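Local coordinates for protein citrinin polyketide synthase (Monascus purpureus, PDB 5MPT) that builds the keto-aldehyde precursor of the mycotoxin citrinin as a non-reducing polyketide synthase, this chain being its C-methyltransferase (CMeT) domain, at residues R87-I92 with S147-C152; S10-S15 with E195-R200; S180-V185 with A372-L377. One frame throughout, in Å; residues are numbered along the deposited sequence.

Interaction 1: residues R87-I92 with S147-C152; sequences RFMNLI and SKFADC
Phe149 pushes its ring into the side of helix 86-98, where Phe88, Met89 and Ile92 receive it. Phe149 projects from the first turn of helix 149-154 toward helix 86-98, its CG anti to the backbone N (chi1 -168°), and Phe88 comes from the opposite direction. The two rings meet rim to rim. CZ of Phe88 lies 3.7 Å from CE1 of Phe149, close to the plane of the Phe149 ring. The ring centroids are 5.8 Å apart, and the planes are inclined at 64°. Neither ring covers the face of the other, so this is no stack. One turn on from Phe88, Ile92 places CD1 3.7 Å from CZ of Phe149; its CG1 also rests over one face of the Phe88 ring, near the rim. The contact thus joins two helices of the mainly helical part of the chain that precedes the methyltransferase sheet, and segment 87-92 belongs to its helix-turn-helix family region. Met89 starts off to the side but curls round through three torsions near -60°. This sets SD 5.5 Å from the centroid of the Phe149 ring, an oblique Met-aromatic contact. Phe325 of helix 321-327 stacks with Phe149 and also touches Ile92, while Ala59 of helix 40-62 packs on Phe149 as well; the four touching side chains are all buried.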
ATOM      1  N   ARG A  87       2.804  -9.840 -17.388  1.00 30.07           N
ATOM      2  CA  ARG A  87       2.198  -8.535 -17.144  1.00 30.16           C
ATOM      3  C   ARG A  87       3.198  -7.578 -16.500  1.00 31.52           C
ATOM      4  O   ARG A  87       3.296  -6.403 -16.883  1.00 33.96           O
ATOM      5  CB  ARG A  87       0.947  -8.706 -16.276  1.00 29.18           C
ATOM      6  CG  ARG A  87      -0.189  -9.433 -17.024  1.00 30.58           C
ATOM      7  CD  ARG A  87      -1.337  -9.816 -16.097  1.00 32.20           C
ATOM      8  NE  ARG A  87      -0.918 -10.877 -15.194  1.00 31.98           N
ATOM      9  CZ  ARG A  87      -1.672 -11.396 -14.241  1.00 31.52           C
ATOM     10  NH1 ARG A  87      -2.913 -10.952 -14.051  1.00 32.23           N
ATOM     11  NH2 ARG A  87      -1.188 -12.365 -13.476  1.00 30.02           N
ATOM     12  N   PHE A  88       3.927  -8.064 -15.494  1.00 26.32           N
ATOM     13  CA  PHE A  88       5.007  -7.290 -14.880  1.00 25.95           C
ATOM     14  C   PHE A  88       6.032  -6.823 -15.911  1.00 28.20           C
ATOM     15  O   PHE A  88       6.418  -5.644 -15.936  1.00 28.92           O
ATOM     16  CB  PHE A  88       5.657  -8.159 -13.806  1.00 26.32           C
ATOM     17  CG  PHE A  88       6.777  -7.505 -13.055  1.00 27.17           C
ATOM     18  CD1 PHE A  88       6.660  -6.231 -12.546  1.00 23.80           C
ATOM     19  CD2 PHE A  88       7.952  -8.205 -12.832  1.00 30.36           C
ATOM     20  CE1 PHE A  88       7.693  -5.671 -11.834  1.00 24.32           C
ATOM     21  CE2 PHE A  88       8.968  -7.655 -12.124  1.00 31.27           C
ATOM     22  CZ  PHE A  88       8.832  -6.376 -11.606  1.00 27.90           C
ATOM     23  N   MET A  89       6.502  -7.731 -16.771  1.00 28.42           N
ATOM     24  CA  MET A  89       7.563  -7.313 -17.665  1.00 25.23           C
ATOM     25  C   MET A  89       7.069  -6.319 -18.696  1.00 27.87           C
ATOM     26  O   MET A  89       7.851  -5.488 -19.163  1.00 29.90           O
ATOM     27  CB  MET A  89       8.215  -8.525 -18.331  1.00 22.69           C
ATOM     28  CG  MET A  89       9.019  -9.340 -17.317  1.00 24.17           C
ATOM     29  SD  MET A  89      10.362  -8.421 -16.560  1.00 25.89           S
ATOM     30  CE  MET A  89      11.353  -8.007 -18.004  1.00 24.24           C
ATOM     31  N   ASN A  90       5.789  -6.361 -19.055  1.00 28.89           N
ATOM     32  CA  ASN A  90       5.252  -5.294 -19.894  1.00 33.79           C
ATOM     33  C   ASN A  90       5.285  -3.950 -19.164  1.00 34.36           C
ATOM     34  O   ASN A  90       5.536  -2.904 -19.779  1.00 37.08           O
ATOM     35  CB  ASN A  90       3.834  -5.642 -20.336  1.00 39.91           C
ATOM     36  CG  ASN A  90       3.790  -6.847 -21.259  1.00 50.16           C
ATOM     37  OD1 ASN A  90       4.722  -7.095 -22.035  1.00 51.07           O
ATOM     38  ND2 ASN A  90       2.710  -7.612 -21.172  1.00 57.55           N
ATOM     39  N   LEU A  91       5.057  -3.956 -17.848  1.00 31.70           N
ATOM     40  CA  LEU A  91       5.204  -2.734 -17.052  1.00 30.69           C
ATOM     41  C   LEU A  91       6.669  -2.305 -16.986  1.00 28.00           C
ATOM     42  O   LEU A  91       6.980  -1.114 -17.095  1.00 28.12           O
ATOM     43  CB  LEU A  91       4.645  -2.965 -15.654  1.00 32.20           C
ATOM     44  CG  LEU A  91       4.460  -1.832 -14.649  1.00 33.93           C
ATOM     45  CD1 LEU A  91       3.330  -2.244 -13.699  1.00 35.96           C
ATOM     46  CD2 LEU A  91       5.738  -1.572 -13.875  1.00 31.93           C
ATOM     47  N   ILE A  92       7.580  -3.275 -16.846  1.00 26.56           N
ATOM     48  CA  ILE A  92       9.021  -2.992 -16.812  1.00 25.32           C
ATOM     49  C   ILE A  92       9.481  -2.344 -18.114  1.00 27.42           C
ATOM     50  O   ILE A  92      10.261  -1.375 -18.110  1.00 26.80           O
ATOM     51  CB  ILE A  92       9.797  -4.290 -16.519  1.00 24.45           C
ATOM     52  CG1 ILE A  92       9.574  -4.730 -15.063  1.00 25.04           C
ATOM     53  CG2 ILE A  92      11.305  -4.097 -16.810  1.00 25.04           C
ATOM     54  CD1 ILE A  92      10.096  -3.703 -14.019  1.00 25.25           C
ATOM     55  N   SER A 147      18.871  -5.462  -7.208  1.00 26.55           N
ATOM     56  CA  SER A 147      20.186  -6.027  -7.489  1.00 27.55           C
ATOM     57  C   SER A 147      20.104  -7.492  -7.871  1.00 27.46           C
ATOM     58  O   SER A 147      21.079  -8.026  -8.402  1.00 26.81           O
ATOM     59  CB  SER A 147      21.097  -5.884  -6.274  1.00 30.27           C
ATOM     60  OG  SER A 147      20.622  -6.702  -5.217  1.00 32.17           O
ATOM     61  N   LYS A 148      18.987  -8.163  -7.591  1.00 25.33           N
ATOM     62  CA  LYS A 148      18.795  -9.556  -7.962  1.00 26.35           C
ATOM     63  C   LYS A 148      17.683  -9.697  -8.997  1.00 25.24           C
ATOM     64  O   LYS A 148      17.014 -10.731  -9.068  1.00 24.59           O
ATOM     65  CB  LYS A 148      18.481 -10.417  -6.735  1.00 30.82           C
ATOM     66  CG  LYS A 148      19.439 -10.268  -5.561  1.00 40.63           C
ATOM     67  CD  LYS A 148      20.640 -11.186  -5.614  1.00 52.39           C
ATOM     68  CE  LYS A 148      21.475 -11.049  -4.336  1.00 61.72           C
ATOM     69  NZ  LYS A 148      21.997  -9.652  -4.116  1.00 65.63           N
ATOM     70  N   PHE A 149      17.487  -8.666  -9.815  1.00 25.52           N
ATOM     71  CA  PHE A 149      16.302  -8.600 -10.665  1.00 22.95           C
ATOM     72  C   PHE A 149      16.331  -9.652 -11.761  1.00 21.75           C
ATOM     73  O   PHE A 149      15.314 -10.298 -12.031  1.00 23.98           O
ATOM     74  CB  PHE A 149      16.166  -7.208 -11.275  1.00 22.21           C
ATOM     75  CG  PHE A 149      14.838  -6.970 -11.913  1.00 25.45           C
ATOM     76  CD1 PHE A 149      13.726  -6.759 -11.127  1.00 27.69           C
ATOM     77  CD2 PHE A 149      14.694  -6.935 -13.282  1.00 25.58           C
ATOM     78  CE1 PHE A 149      12.494  -6.554 -11.687  1.00 26.74           C
ATOM     79  CE2 PHE A 149      13.453  -6.726 -13.857  1.00 25.89           C
ATOM     80  CZ  PHE A 149      12.353  -6.506 -13.040  1.00 25.01           C
ATOM     81  N   ALA A 150      17.477  -9.833 -12.420  1.00 22.75           N
ATOM     82  CA  ALA A 150      17.571 -10.870 -13.440  1.00 24.64           C
ATOM     83  C   ALA A 150      17.331 -12.242 -12.826  1.00 26.72           C
ATOM     84  O   ALA A 150      16.583 -13.067 -13.382  1.00 25.61           O
ATOM     85  CB  ALA A 150      18.935 -10.794 -14.143  1.00 25.11           C
ATOM     86  N   ASP A 151      17.928 -12.506 -11.662  1.00 27.65           N
ATOM     87  CA  ASP A 151      17.686 -13.793 -11.011  1.00 27.77           C
ATOM     88  C   ASP A 151      16.209 -13.995 -10.679  1.00 25.02           C
ATOM     89  O   ASP A 151      15.692 -15.113 -10.818  1.00 24.98           O
ATOM     90  CB  ASP A 151      18.546 -13.925  -9.756  1.00 32.46           C
ATOM     91  CG  ASP A 151      19.974 -14.256 -10.075  1.00 35.77           C
ATOM     92  OD1 ASP A 151      20.264 -14.417 -11.283  1.00 35.21           O
ATOM     93  OD2 ASP A 151      20.789 -14.371  -9.137  1.00 38.56           O
ATOM     94  N   CYS A 152      15.510 -12.940 -10.224  1.00 24.43           N
ATOM     95  CA  CYS A 152      14.094 -13.074  -9.878  1.00 24.30           C
ATOM     96  C   CYS A 152      13.234 -13.338 -11.105  1.00 22.94           C
ATOM     97  O   CYS A 152      12.406 -14.252 -11.100  1.00 24.18           O
ATOM     98  CB  CYS A 152      13.576 -11.820  -9.146  1.00 27.75           C
ATOM     99  SG  CYS A 152      14.166 -11.687  -7.479  1.00 28.29           S
TER

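Interaction 2: residues S10-S15 with E195-R200; sequences SILPKS and EQLVKR
Leu12 and Leu197 meet through their CD1 methyls, 4.1 Å apart, where the N-terminal segment passes the end of helix 181-198. That helix packs beside the mixed sheet of the Rossmann-like methyltransferase fold, and the two leucines also touch strand 279-285 of the sheet, Leu12 at His280 and Leu197 at Ile281. Along 195-200, Glu195 comes first: it pairs with Arg230, with a second, long salt bridge to Lys199. Gln196 offers both its backbone O and its side-chain OE1 to Arg200. Leu197 then carries the apolar contact, described here for one of its two modelled conformers. Its CG is anti to the backbone N (chi1 176°), as is that of Leu12, and the two side chains cross at about a right angle, meeting at the CD1 methyls. Val198 CB points away from the N-terminal segment, and its side chain touches Val233. At Arg200 the backbone N bonds to Leu197 O at 3.0 Å, and Arg200 O comes 4.4 Å from CG of Pro13, the N-cap residue of helix 14-26. The Arg200 side chain touches Ala16 and Ile23 of that helix. Its guanidinium is turned back to its own segment: NH1 gives two hydrogen bonds, each 2.8 Å long, to Gln196 O and Gln196 OE1, both acceptors lying close to the guanidinium plane.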
ATOM      1  N   SER A  10     -20.862   0.640  21.364  1.00 30.74           N
ATOM      2  CA  SER A  10     -20.950   2.082  21.479  1.00 28.85           C
ATOM      3  C   SER A  10     -21.982   2.647  20.495  1.00 24.65           C
ATOM      4  O   SER A  10     -22.272   2.062  19.442  1.00 24.19           O
ATOM      5  CB  SER A  10     -19.558   2.675  21.205  1.00 34.34           C
ATOM      6  OG  SER A  10     -19.554   4.105  21.137  1.00 39.21           O
ATOM      7  N   ILE A  11     -22.481   3.835  20.816  1.00 24.27           N
ATOM      8  CA  ILE A  11     -23.251   4.640  19.870  1.00 23.20           C
ATOM      9  C   ILE A  11     -22.290   5.319  18.909  1.00 24.19           C
ATOM     10  O   ILE A  11     -21.258   5.859  19.333  1.00 28.38           O
ATOM     11  CB  ILE A  11     -24.092   5.685  20.613  1.00 21.78           C
ATOM     12  CG1 ILE A  11     -25.115   4.985  21.486  1.00 23.38           C
ATOM     13  CG2 ILE A  11     -24.809   6.582  19.606  1.00 22.55           C
ATOM     14  CD1 ILE A  11     -25.950   5.911  22.274  1.00 24.32           C
ATOM     15  N   LEU A  12     -22.647   5.363  17.625  1.00 22.61           N
ATOM     16  CA  LEU A  12     -21.776   5.934  16.590  1.00 22.67           C
ATOM     17  C   LEU A  12     -22.614   6.822  15.683  1.00 22.84           C
ATOM     18  O   LEU A  12     -23.103   6.387  14.640  1.00 24.89           O
ATOM     19  CB  LEU A  12     -21.057   4.839  15.804  1.00 23.53           C
ATOM     20  CG  LEU A  12     -20.137   5.362  14.734  1.00 24.58           C
ATOM     21  CD1 LEU A  12     -19.174   6.414  15.296  1.00 25.45           C
ATOM     22  CD2 LEU A  12     -19.387   4.146  14.150  1.00 23.21           C
ATOM     23  N   PRO A  13     -22.869   8.067  16.097  1.00 22.95           N
ATOM     24  CA  PRO A  13     -23.695   8.956  15.267  1.00 24.96           C
ATOM     25  C   PRO A  13     -23.022   9.254  13.930  1.00 25.06           C
ATOM     26  O   PRO A  13     -21.795   9.404  13.845  1.00 24.35           O
ATOM     27  CB  PRO A  13     -23.832  10.228  16.122  1.00 27.15           C
ATOM     28  CG  PRO A  13     -23.348   9.858  17.489  1.00 26.21           C
ATOM     29  CD  PRO A  13     -22.370   8.744  17.306  1.00 23.66           C
ATOM     30  N   LYS A  14     -23.838   9.363  12.871  1.00 25.18           N
ATOM     31  CA  LYS A  14     -23.286   9.693  11.562  1.00 28.57           C
ATOM     32  C   LYS A  14     -22.537  11.030  11.582  1.00 26.51           C
ATOM     33  O   LYS A  14     -21.503  11.162  10.910  1.00 27.75           O
ATOM     34  CB  LYS A  14     -24.370   9.697  10.472  1.00 42.97           C
ATOM     35  CG  LYS A  14     -25.580  10.555  10.701  1.00 67.76           C
ATOM     36  CD  LYS A  14     -26.584  10.414   9.546  1.00 86.40           C
ATOM     37  CE  LYS A  14     -28.030  10.566  10.033  1.00 93.51           C
ATOM     38  NZ  LYS A  14     -28.477   9.417  10.886  1.00 94.20           N
ATOM     39  N   SER A  15     -23.011  12.019  12.359  1.00 27.52           N
ATOM     40  CA  SER A  15     -22.377  13.344  12.356  1.00 28.01           C
ATOM     41  C   SER A  15     -20.958  13.285  12.896  1.00 25.82           C
ATOM     42  O   SER A  15     -20.106  14.065  12.473  1.00 27.30           O
ATOM     43  CB  SER A  15     -23.190  14.350  13.167  1.00 31.13           C
ATOM     44  OG  SER A  15     -23.135  14.085  14.567  1.00 31.90           O
ATOM     45  N   GLU A 195      -9.224  10.268  16.514  1.00 21.65           N
ATOM     46  CA  GLU A 195      -9.263  11.033  17.749  1.00 22.14           C
ATOM     47  C   GLU A 195     -10.420  12.019  17.724  1.00 22.56           C
ATOM     48  O   GLU A 195     -11.180  12.131  18.697  1.00 22.39           O
ATOM     49  CB  GLU A 195      -7.931  11.759  17.965  1.00 23.12           C
ATOM     50  CG  GLU A 195      -7.930  12.524  19.251  1.00 26.84           C
ATOM     51  CD  GLU A 195      -6.555  12.958  19.693  1.00 32.62           C
ATOM     52  OE1 GLU A 195      -5.663  13.048  18.839  1.00 31.90           O
ATOM     53  OE2 GLU A 195      -6.357  13.201  20.901  1.00 38.30           O
ATOM     54  N   GLN A 196     -10.590  12.725  16.604  1.00 22.63           N
ATOM     55  CA  GLN A 196     -11.681  13.693  16.514  1.00 23.01           C
ATOM     56  C   GLN A 196     -13.027  12.985  16.512  1.00 22.01           C
ATOM     57  O   GLN A 196     -14.035  13.514  17.015  1.00 23.09           O
ATOM     58  CB  GLN A 196     -11.505  14.536  15.250  1.00 23.53           C
ATOM     59  CG  GLN A 196     -10.315  15.482  15.318  1.00 22.97           C
ATOM     60  CD  GLN A 196     -10.490  16.498  16.434  1.00 25.89           C
ATOM     61  OE1 GLN A 196     -11.564  17.073  16.603  1.00 27.60           O
ATOM     62  NE2 GLN A 196      -9.477  16.631  17.262  1.00 26.55           N
ATOM     63  N   LEU A 197     -13.049  11.777  15.949  1.00 23.48           N
ATOM     64  CA  LEU A 197     -14.259  10.949  15.966  0.85 23.92           C
ATOM     65  C   LEU A 197     -14.657  10.593  17.387  1.00 23.89           C
ATOM     66  O   LEU A 197     -15.808  10.789  17.795  1.00 21.07           O
ATOM     67  CB  LEU A 197     -14.025   9.676  15.155  0.85 25.92           C
ATOM     68  CG  LEU A 197     -15.164   8.659  15.168  0.85 28.68           C
ATOM     69  CD1 LEU A 197     -16.380   9.243  14.484  0.85 25.37           C
ATOM     70  CD2 LEU A 197     -14.778   7.344  14.513  0.85 25.27           C
ATOM     71  N   VAL A 198     -13.710  10.070  18.161  1.00 23.92           N
ATOM     72  CA  VAL A 198     -14.017   9.588  19.503  1.00 26.92           C
ATOM     73  C   VAL A 198     -14.495  10.713  20.435  1.00 28.78           C
ATOM     74  O   VAL A 198     -15.380  10.486  21.284  1.00 29.03           O
ATOM     75  CB  VAL A 198     -12.772   8.825  20.012  1.00 26.75           C
ATOM     76  CG1 VAL A 198     -12.869   8.451  21.472  1.00 28.66           C
ATOM     77  CG2 VAL A 198     -12.580   7.571  19.202  1.00 25.56           C
ATOM     78  N   LYS A 199     -13.994  11.949  20.251  1.00 28.87           N
ATOM     79  CA  LYS A 199     -14.436  13.115  21.032  1.00 25.97           C
ATOM     80  C   LYS A 199     -15.918  13.406  20.871  1.00 25.37           C
ATOM     81  O   LYS A 199     -16.485  14.125  21.707  1.00 25.69           O
ATOM     82  CB  LYS A 199     -13.665  14.395  20.608  1.00 29.76           C
ATOM     83  CG  LYS A 199     -12.238  14.533  21.070  1.00 38.98           C
ATOM     84  CD  LYS A 199     -11.571  15.710  20.324  1.00 45.87           C
ATOM     85  CE  LYS A 199     -10.443  16.387  21.117  1.00 52.92           C
ATOM     86  NZ  LYS A 199      -9.500  15.420  21.741  1.00 58.85           N
ATOM     87  N   ARG A 200     -16.546  12.886  19.821  1.00 25.45           N
ATOM     88  CA  ARG A 200     -17.921  13.171  19.459  1.00 26.62           C
ATOM     89  C   ARG A 200     -18.842  12.003  19.761  1.00 28.78           C
ATOM     90  O   ARG A 200     -20.022  12.038  19.386  1.00 32.73           O
ATOM     91  CB  ARG A 200     -18.013  13.524  17.978  1.00 28.61           C
ATOM     92  CG  ARG A 200     -17.452  14.907  17.661  1.00 39.36           C
ATOM     93  CD  ARG A 200     -16.755  14.948  16.293  1.00 47.72           C
ATOM     94  NE  ARG A 200     -16.430  16.310  15.870  1.00 48.34           N
ATOM     95  CZ  ARG A 200     -15.245  16.898  16.018  1.00 45.30           C
ATOM     96  NH1 ARG A 200     -14.226  16.258  16.588  1.00 38.32           N
ATOM     97  NH2 ARG A 200     -15.089  18.148  15.603  1.00 48.78           N
TER

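Interaction 3: residues S180-V185 with A372-L377; sequences SPINAV and ANIQRL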
ATOM      1  N   SER A 180       8.333   4.994   6.788  1.00 25.05           N
ATOM      2  CA  SER A 180       8.462   5.815   5.593  1.00 23.69           C
ATOM      3  C   SER A 180       7.302   6.803   5.489  1.00 21.48           C
ATOM      4  O   SER A 180       6.132   6.390   5.522  1.00 22.59           O
ATOM      5  CB  SER A 180       8.504   4.957   4.341  1.00 23.48           C
ATOM      6  OG  SER A 180       9.757   4.319   4.227  1.00 24.24           O
ATOM      7  N   PRO A 181       7.588   8.107   5.340  1.00 21.18           N
ATOM      8  CA  PRO A 181       6.518   9.095   5.171  1.00 21.80           C
ATOM      9  C   PRO A 181       5.467   8.712   4.135  1.00 20.32           C
ATOM     10  O   PRO A 181       4.288   8.994   4.339  1.00 22.70           O
ATOM     11  CB  PRO A 181       7.301  10.362   4.778  1.00 21.83           C
ATOM     12  CG  PRO A 181       8.565  10.234   5.522  1.00 22.02           C
ATOM     13  CD  PRO A 181       8.918   8.749   5.379  1.00 20.83           C
ATOM     14  N   ILE A 182       5.845   8.035   3.047  1.00 20.43           N
ATOM     15  CA  ILE A 182       4.878   7.723   1.998  1.00 17.66           C
ATOM     16  C   ILE A 182       3.712   6.909   2.548  1.00 19.04           C
ATOM     17  O   ILE A 182       2.599   6.964   2.011  1.00 21.02           O
ATOM     18  CB  ILE A 182       5.581   6.980   0.836  1.00 19.82           C
ATOM     19  CG1 ILE A 182       4.645   6.748  -0.353  1.00 22.88           C
ATOM     20  CG2 ILE A 182       6.094   5.597   1.275  1.00 20.93           C
ATOM     21  CD1 ILE A 182       4.142   7.979  -1.003  1.00 28.70           C
ATOM     22  N   ASN A 183       3.934   6.160   3.629  1.00 18.56           N
ATOM     23  CA  ASN A 183       2.861   5.493   4.354  1.00 20.41           C
ATOM     24  C   ASN A 183       2.479   6.190   5.662  1.00 21.98           C
ATOM     25  O   ASN A 183       1.297   6.240   6.002  1.00 23.24           O
ATOM     26  CB  ASN A 183       3.263   4.062   4.667  1.00 20.63           C
ATOM     27  CG  ASN A 183       3.160   3.172   3.460  1.00 21.80           C
ATOM     28  OD1 ASN A 183       2.140   3.130   2.780  1.00 23.86           O
ATOM     29  ND2 ASN A 183       4.233   2.485   3.157  1.00 21.60           N
ATOM     30  N   ALA A 184       3.453   6.673   6.425  1.00 21.87           N
ATOM     31  CA  ALA A 184       3.163   7.233   7.746  1.00 23.08           C
ATOM     32  C   ALA A 184       2.256   8.449   7.674  1.00 22.03           C
ATOM     33  O   ALA A 184       1.457   8.671   8.584  1.00 21.39           O
ATOM     34  CB  ALA A 184       4.454   7.582   8.470  1.00 23.92           C
ATOM     35  N   VAL A 185       2.337   9.227   6.601  1.00 21.79           N
ATOM     36  CA  VAL A 185       1.548  10.454   6.504  1.00 19.85           C
ATOM     37  C   VAL A 185       0.071  10.143   6.714  1.00 19.79           C
ATOM     38  O   VAL A 185      -0.617  10.768   7.543  1.00 18.84           O
ATOM     39  CB  VAL A 185       1.798  11.128   5.142  1.00 19.89           C
ATOM     40  CG1 VAL A 185       0.567  11.967   4.701  1.00 19.51           C
ATOM     41  CG2 VAL A 185       3.042  11.967   5.227  1.00 21.20           C
ATOM     42  N   ALA A 372      -0.948  14.210  -2.430  1.00 18.69           N
ATOM     43  CA  ALA A 372      -2.327  13.934  -2.032  1.00 20.61           C
ATOM     44  C   ALA A 372      -3.045  13.019  -3.012  1.00 22.80           C
ATOM     45  O   ALA A 372      -4.093  12.492  -2.663  1.00 22.17           O
ATOM     46  CB  ALA A 372      -3.104  15.256  -1.868  1.00 18.92           C
ATOM     47  N   ASN A 373      -2.494  12.786  -4.209  1.00 25.94           N
ATOM     48  CA  ASN A 373      -3.073  11.850  -5.165  1.00 25.75           C
ATOM     49  C   ASN A 373      -2.429  10.474  -5.103  1.00 21.26           C
ATOM     50  O   ASN A 373      -2.967   9.516  -5.691  1.00 20.02           O
ATOM     51  CB  ASN A 373      -2.960  12.401  -6.592  1.00 30.30           C
ATOM     52  CG  ASN A 373      -3.689  13.713  -6.764  1.00 34.88           C
ATOM     53  OD1 ASN A 373      -4.815  13.877  -6.300  1.00 30.69           O
ATOM     54  ND2 ASN A 373      -3.031  14.680  -7.409  1.00 42.24           N
ATOM     55  N   ILE A 374      -1.353  10.314  -4.336  1.00 19.53           N
ATOM     56  CA  ILE A 374      -0.624   9.043  -4.382  1.00 19.39           C
ATOM     57  C   ILE A 374      -1.320   7.985  -3.542  1.00 18.32           C
ATOM     58  O   ILE A 374      -1.493   6.841  -3.984  1.00 19.07           O
ATOM     59  CB  ILE A 374       0.838   9.224  -3.942  1.00 19.36           C
ATOM     60  CG1 ILE A 374       1.559  10.196  -4.880  1.00 20.98           C
ATOM     61  CG2 ILE A 374       1.550   7.886  -3.904  1.00 20.91           C
ATOM     62  CD1 ILE A 374       2.906  10.654  -4.340  1.00 21.20           C
ATOM     63  N   GLN A 375      -1.648   8.321  -2.299  1.00 20.01           N
ATOM     64  CA  GLN A 375      -2.509   7.510  -1.455  1.00 17.47           C
ATOM     65  C   GLN A 375      -3.633   8.374  -0.941  1.00 17.50           C
ATOM     66  O   GLN A 375      -3.532   9.597  -0.867  1.00 19.08           O
ATOM     67  CB  GLN A 375      -1.775   6.910  -0.258  1.00 15.34           C
ATOM     68  CG  GLN A 375      -0.438   6.292  -0.647  1.00 15.86           C
ATOM     69  CD  GLN A 375      -0.146   5.049   0.120  1.00 16.69           C
ATOM     70  OE1 GLN A 375      -0.842   4.039  -0.036  1.00 18.95           O
ATOM     71  NE2 GLN A 375       0.850   5.088   0.968  1.00 16.77           N
ATOM     72  N   ARG A 376      -4.696   7.697  -0.534  1.00 16.79           N
ATOM     73  CA  ARG A 376      -5.843   8.348   0.051  1.00 17.02           C
ATOM     74  C   ARG A 376      -6.365   7.510   1.198  1.00 15.96           C
ATOM     75  O   ARG A 376      -6.301   6.275   1.168  1.00 19.58           O
ATOM     76  CB  ARG A 376      -6.953   8.545  -0.965  1.00 17.18           C
ATOM     77  CG  ARG A 376      -6.568   9.397  -2.119  1.00 17.63           C
ATOM     78  CD  ARG A 376      -7.760   9.756  -2.954  1.00 19.67           C
ATOM     79  NE  ARG A 376      -7.333  10.249  -4.243  1.00 20.60           N
ATOM     80  CZ  ARG A 376      -7.049  11.517  -4.526  1.00 21.15           C
ATOM     81  NH1 ARG A 376      -7.175  12.484  -3.602  1.00 20.86           N
ATOM     82  NH2 ARG A 376      -6.621  11.815  -5.757  1.00 23.32           N
ATOM     83  N   LEU A 377      -6.916   8.189   2.207  1.00 16.68           N
ATOM     84  CA  LEU A 377      -7.919   7.564   3.046  1.00 16.14           C
ATOM     85  C   LEU A 377      -9.254   7.645   2.319  1.00 17.64           C
ATOM     86  O   LEU A 377      -9.657   8.705   1.836  1.00 20.07           O
ATOM     87  CB  LEU A 377      -8.036   8.226   4.412  1.00 17.76           C
ATOM     88  CG  LEU A 377      -6.825   8.237   5.347  1.00 20.19           C
ATOM     89  CD1 LEU A 377      -7.122   9.088   6.596  1.00 21.76           C
ATOM     90  CD2 LEU A 377      -6.423   6.829   5.694  1.00 20.96           C
TER
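The amide of Gln375, at the start of strand 375-381, is aimed at the first turn of helix 181-198, and its NE2 grips two acceptors there. One is the backbone oxygen of Ile182, with NE2 to O at 2.8 Å; the other is the side chain of Asn183, with NE2 to OD1 at 3.0 Å. Both oxygens lie within a few degrees of the Gln375 amide plane, as suits the two N-H bonds of one NH2 group. From the acceptors the approach is different: NE2 stands above both carbonyl planes, and the side-chain amide planes of Asn183 and Gln375 are 67° apart. The CB of Gln375 is directed at the helix, and the chain beyond it bends at chi2 (-143°). Asn183 leaves the backbone facing away; with CG beside its backbone N (chi1 -76°), OD1 swings back to Gln375. The other ends of both amides are held too, ND2 of Asn183 by Val176 O and OE1 of Gln375 by Asn286 ND2, which fixes the flip of each group. Next to this polar pair, Ile182 and Ile374 cross at about a right angle, with CD1 of Ile182 at 3.9 Å from CG2 of Ile374. Gln375 also packs on Leu314 and Met316 of the adjacent strand 309-316, and its side chain is about 6 Å from that of catalytic Glu315; the Asn183 side chain is about 4 Å from that of catalytic Tyr177 and about 7 Å from the bound S-adenosyl-L-homocysteine. The arrangement is consistent with a second-shell amide network beside the active site of a Rossmann-like, S-adenosylmethionine-dependent methyltransferase fold, linking a helix N-terminus to the antiparallel strand 375-381 of its mixed sheet.

In the fold
From the N terminus, segment 10-15 opens interaction 2, whose loop closes only at 195-200, where the start of the chain meets the end of helix 181-198. Nested inside that loop, interaction 1 opens at 87-92 and closes at 147-152, tying together helices of the mainly helical part on the opposite side of the chain's centre, about 46 Å from interaction 2 between centres. Interaction 3 opens at 180-185, after interaction 1 has closed and before interaction 2 does, and closes at 372-377; interactions 2 and 3 therefore cross. Both use helix 181-198, one at each end: its start is joined to strand 375-381, its end to the N-terminal segment.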